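Local coordinates for protein peptidoglycan N-acetylglucosamine deacetylase (Agathobacter rectalis, PDB 5JMU) that probably removes acetyl groups from N-acetylglucosamine units of peptidoglycan as a zinc-dependent hydrolase, this chain being its catalytic domain, at residues I22-D27 with S181-H186. Residues are numbered along the deposited sequence; the frame is centred on the assembly and turned at random.
Sequences IYLTFD and SVVLQH
Thr25 reaches across to Val183 with its hydroxyl and, in a bent bond, its backbone N-H, both converging on one carbonyl oxygen. With chi1 at 74°, OG1 sits between the backbone N and the carbonyl carbon and donates to Val183 O at 2.6 Å, tilted 29° from the carbonyl plane; Arg115 also bonds that hydroxyl. A valine here would probably cost Val183 O its short hydroxyl bond, leaving the bent one from Thr25 N, and take a partner from Arg115. Parallel pairing runs from Tyr23 N on Ser181 O (2.8 Å) to Asp27 N on Gln185 O. On the face carrying Leu24, the Phe26 ring and the extended Gln185 side chain lie alongside each other, planes 48° apart, with CE1 3.7 Å from OE1; NE2 is hydrogen-bonded to Ser192 OG. On the other face, the Leu184 side chain crosses that of Asp27 at about a right angle, setting CD1 over the flat of the carboxylate, 3.5 Å from OD2. A water links OD2 to His186 NE2; Asp27 OD1 salt-bridges Arg115, and His186 ND1 bonds Asp156. These are parallel core strands of a NodB-type polysaccharide deacetylase domain, bringing Asp27 beside the zinc bound by Asp28, His76 and His80.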
ATOM      1  N   ILE A  22      -6.151 -12.562  -0.129  1.00 12.11           N
ATOM      2  CA  ILE A  22      -5.967 -11.297  -0.872  1.00 10.59           C
ATOM      3  C   ILE A  22      -5.806 -10.148   0.108  1.00  9.93           C
ATOM      4  O   ILE A  22      -6.699  -9.892   0.953  1.00 10.58           O
ATOM      5  CB  ILE A  22      -7.152 -11.006  -1.814  1.00 10.90           C
ATOM      6  CG1 ILE A  22      -7.349 -12.175  -2.801  1.00 12.29           C
ATOM      7  CG2 ILE A  22      -6.886  -9.686  -2.587  1.00 10.87           C
ATOM      8  CD1 ILE A  22      -8.649 -12.100  -3.575  1.00 13.22           C
ATOM      9  N   TYR A  23      -4.702  -9.419  -0.044  1.00 10.89           N
ATOM     10  CA  TYR A  23      -4.517  -8.175   0.692  1.00 10.64           C
ATOM     11  C   TYR A  23      -4.802  -7.074  -0.312  1.00  9.70           C
ATOM     12  O   TYR A  23      -3.951  -6.801  -1.177  1.00  9.60           O
ATOM     13  CB  TYR A  23      -3.093  -8.046   1.239  1.00  9.02           C
ATOM     14  CG  TYR A  23      -2.669  -9.122   2.240  1.00 10.30           C
ATOM     15  CD1 TYR A  23      -2.971  -9.022   3.593  1.00 10.88           C
ATOM     16  CD2 TYR A  23      -1.870 -10.198   1.819  1.00  9.83           C
ATOM     17  CE1 TYR A  23      -2.534  -9.999   4.491  1.00 10.32           C
ATOM     18  CE2 TYR A  23      -1.429 -11.185   2.717  1.00 11.92           C
ATOM     19  CZ  TYR A  23      -1.760 -11.079   4.052  1.00 10.58           C
ATOM     20  OH  TYR A  23      -1.319 -12.051   4.929  1.00 12.55           O
ATOM     21  N   LEU A  24      -5.974  -6.431  -0.222  1.00  8.64           N
ATOM     22  CA  LEU A  24      -6.218  -5.247  -1.053  1.00 10.33           C
ATOM     23  C   LEU A  24      -5.443  -4.085  -0.437  1.00 10.65           C
ATOM     24  O   LEU A  24      -5.513  -3.844   0.793  1.00 11.32           O
ATOM     25  CB  LEU A  24      -7.720  -4.887  -1.100  1.00 11.45           C
ATOM     26  CG  LEU A  24      -8.609  -5.864  -1.834  1.00  9.68           C
ATOM     27  CD1 LEU A  24     -10.081  -5.429  -1.672  1.00 12.26           C
ATOM     28  CD2 LEU A  24      -8.214  -5.886  -3.291  1.00 12.72           C
ATOM     29  N   THR A  25      -4.665  -3.384  -1.255  1.00 10.14           N
ATOM     30  CA  THR A  25      -3.917  -2.229  -0.749  1.00 10.79           C
ATOM     31  C   THR A  25      -4.124  -1.040  -1.648  1.00 10.60           C
ATOM     32  O   THR A  25      -4.307  -1.169  -2.863  1.00 10.35           O
ATOM     33  CB  THR A  25      -2.400  -2.507  -0.611  1.00 10.50           C
ATOM     34  OG1 THR A  25      -1.743  -2.526  -1.907  1.00 11.19           O
ATOM     35  CG2 THR A  25      -2.183  -3.856   0.084  1.00 12.10           C
ATOM     36  N   PHE A  26      -4.059   0.148  -1.057  1.00 10.40           N
ATOM     37  CA  PHE A  26      -4.379   1.395  -1.765  1.00 12.08           C
ATOM     38  C   PHE A  26      -3.307   2.448  -1.493  1.00 10.44           C
ATOM     39  O   PHE A  26      -3.098   2.832  -0.312  1.00 11.48           O
ATOM     40  CB  PHE A  26      -5.762   1.910  -1.310  1.00 11.01           C
ATOM     41  CG  PHE A  26      -6.874   0.921  -1.615  1.00  9.40           C
ATOM     42  CD1 PHE A  26      -7.453   0.893  -2.894  1.00 11.55           C
ATOM     43  CD2 PHE A  26      -7.291   0.006  -0.649  1.00 11.20           C
ATOM     44  CE1 PHE A  26      -8.443  -0.057  -3.233  1.00 12.62           C
ATOM     45  CE2 PHE A  26      -8.285  -0.951  -0.950  1.00 13.73           C
ATOM     46  CZ  PHE A  26      -8.854  -0.982  -2.254  1.00 12.02           C
ATOM     47  N   ASP A  27      -2.720   2.969  -2.576  1.00 11.74           N
ATOM     48  CA  ASP A  27      -1.665   3.995  -2.481  1.00 10.44           C
ATOM     49  C   ASP A  27      -2.183   5.340  -2.826  1.00 13.62           C
ATOM     50  O   ASP A  27      -3.134   5.475  -3.612  1.00 13.04           O
ATOM     51  CB  ASP A  27      -0.508   3.769  -3.490  1.00 10.29           C
ATOM     52  CG  ASP A  27       0.477   2.703  -3.058  1.00 12.05           C
ATOM     53  OD1 ASP A  27       0.223   1.972  -2.088  1.00 12.47           O
ATOM     54  OD2 ASP A  27       1.486   2.605  -3.799  1.00 14.66           O
ATOM     55  N   SER A 181      -1.966 -13.059  -2.373  1.00 10.50           N
ATOM     56  CA  SER A 181      -1.841 -11.906  -3.276  1.00 10.41           C
ATOM     57  C   SER A 181      -1.812 -10.615  -2.506  1.00 10.00           C
ATOM     58  O   SER A 181      -2.594 -10.450  -1.582  1.00 11.75           O
ATOM     59  CB  SER A 181      -3.026 -11.808  -4.257  1.00 12.47           C
ATOM     60  OG  SER A 181      -3.095 -12.958  -5.115  1.00 12.16           O
ATOM     61  N   VAL A 182      -0.965  -9.676  -2.961  1.00  9.04           N
ATOM     62  CA  VAL A 182      -0.984  -8.286  -2.486  1.00  8.66           C
ATOM     63  C   VAL A 182      -1.282  -7.466  -3.732  1.00  9.77           C
ATOM     64  O   VAL A 182      -0.465  -7.402  -4.654  1.00  9.31           O
ATOM     65  CB  VAL A 182       0.376  -7.842  -1.878  1.00 10.70           C
ATOM     66  CG1 VAL A 182       0.341  -6.362  -1.496  1.00  9.80           C
ATOM     67  CG2 VAL A 182       0.718  -8.746  -0.667  1.00 11.90           C
ATOM     68  N   VAL A 183      -2.464  -6.857  -3.752  1.00 10.64           N
ATOM     69  CA  VAL A 183      -2.973  -6.115  -4.919  1.00 10.31           C
ATOM     70  C   VAL A 183      -2.647  -4.638  -4.776  1.00  9.89           C
ATOM     71  O   VAL A 183      -2.897  -4.088  -3.676  1.00 10.90           O
ATOM     72  CB  VAL A 183      -4.489  -6.270  -5.000  1.00  9.66           C
ATOM     73  CG1 VAL A 183      -5.064  -5.487  -6.265  1.00  9.74           C
ATOM     74  CG2 VAL A 183      -4.882  -7.768  -5.062  1.00 10.40           C
ATOM     75  N   LEU A 184      -2.073  -4.031  -5.806  1.00 10.51           N
ATOM     76  CA  LEU A 184      -1.847  -2.594  -5.816  1.00  8.96           C
ATOM     77  C   LEU A 184      -2.957  -1.857  -6.529  1.00 10.89           C
ATOM     78  O   LEU A 184      -3.139  -2.060  -7.721  1.00 11.35           O
ATOM     79  CB  LEU A 184      -0.519  -2.260  -6.539  1.00 10.16           C
ATOM     80  CG  LEU A 184      -0.166  -0.793  -6.838  1.00 12.37           C
ATOM     81  CD1 LEU A 184      -0.020  -0.029  -5.483  1.00 12.52           C
ATOM     82  CD2 LEU A 184       1.131  -0.710  -7.615  1.00 13.41           C
ATOM     83  N   GLN A 185      -3.699  -1.013  -5.815  1.00 11.04           N
ATOM     84  CA  GLN A 185      -4.581  -0.028  -6.425  1.00  9.99           C
ATOM     85  C   GLN A 185      -4.275   1.344  -5.821  1.00 10.87           C
ATOM     86  O   GLN A 185      -3.518   1.467  -4.844  1.00 12.01           O
ATOM     87  CB  GLN A 185      -6.068  -0.342  -6.218  1.00 10.13           C
ATOM     88  CG  GLN A 185      -6.545  -1.581  -6.974  1.00 10.04           C
ATOM     89  CD  GLN A 185      -7.984  -1.916  -6.609  1.00 12.00           C
ATOM     90  OE1 GLN A 185      -8.248  -2.745  -5.711  1.00 11.06           O
ATOM     91  NE2 GLN A 185      -8.939  -1.262  -7.299  1.00 11.86           N
ATOM     92  N   HIS A 186      -4.907   2.377  -6.380  1.00 13.61           N
ATOM     93  CA  HIS A 186      -4.716   3.726  -5.899  1.00 13.82           C
ATOM     94  C   HIS A 186      -6.073   4.304  -5.580  1.00 12.96           C
ATOM     95  O   HIS A 186      -6.901   4.457  -6.499  1.00 16.18           O
ATOM     96  CB  HIS A 186      -4.019   4.579  -6.981  1.00 12.62           C
ATOM     97  CG  HIS A 186      -2.593   4.165  -7.245  1.00 12.77           C
ATOM     98  ND1 HIS A 186      -2.264   3.046  -7.987  1.00 17.21           N
ATOM     99  CD2 HIS A 186      -1.413   4.718  -6.860  1.00 19.05           C
ATOM    100  CE1 HIS A 186      -0.947   2.925  -8.046  1.00 19.27           C
ATOM    101  NE2 HIS A 186      -0.403   3.928  -7.374  1.00 17.92           N
TER
HETATM  102  O   HOH W   1      -6.102  -3.287  -3.948  1.00 12.21           O
HETATM  103  O   HOH W   2       1.769   4.452  -5.586  1.00 11.73           O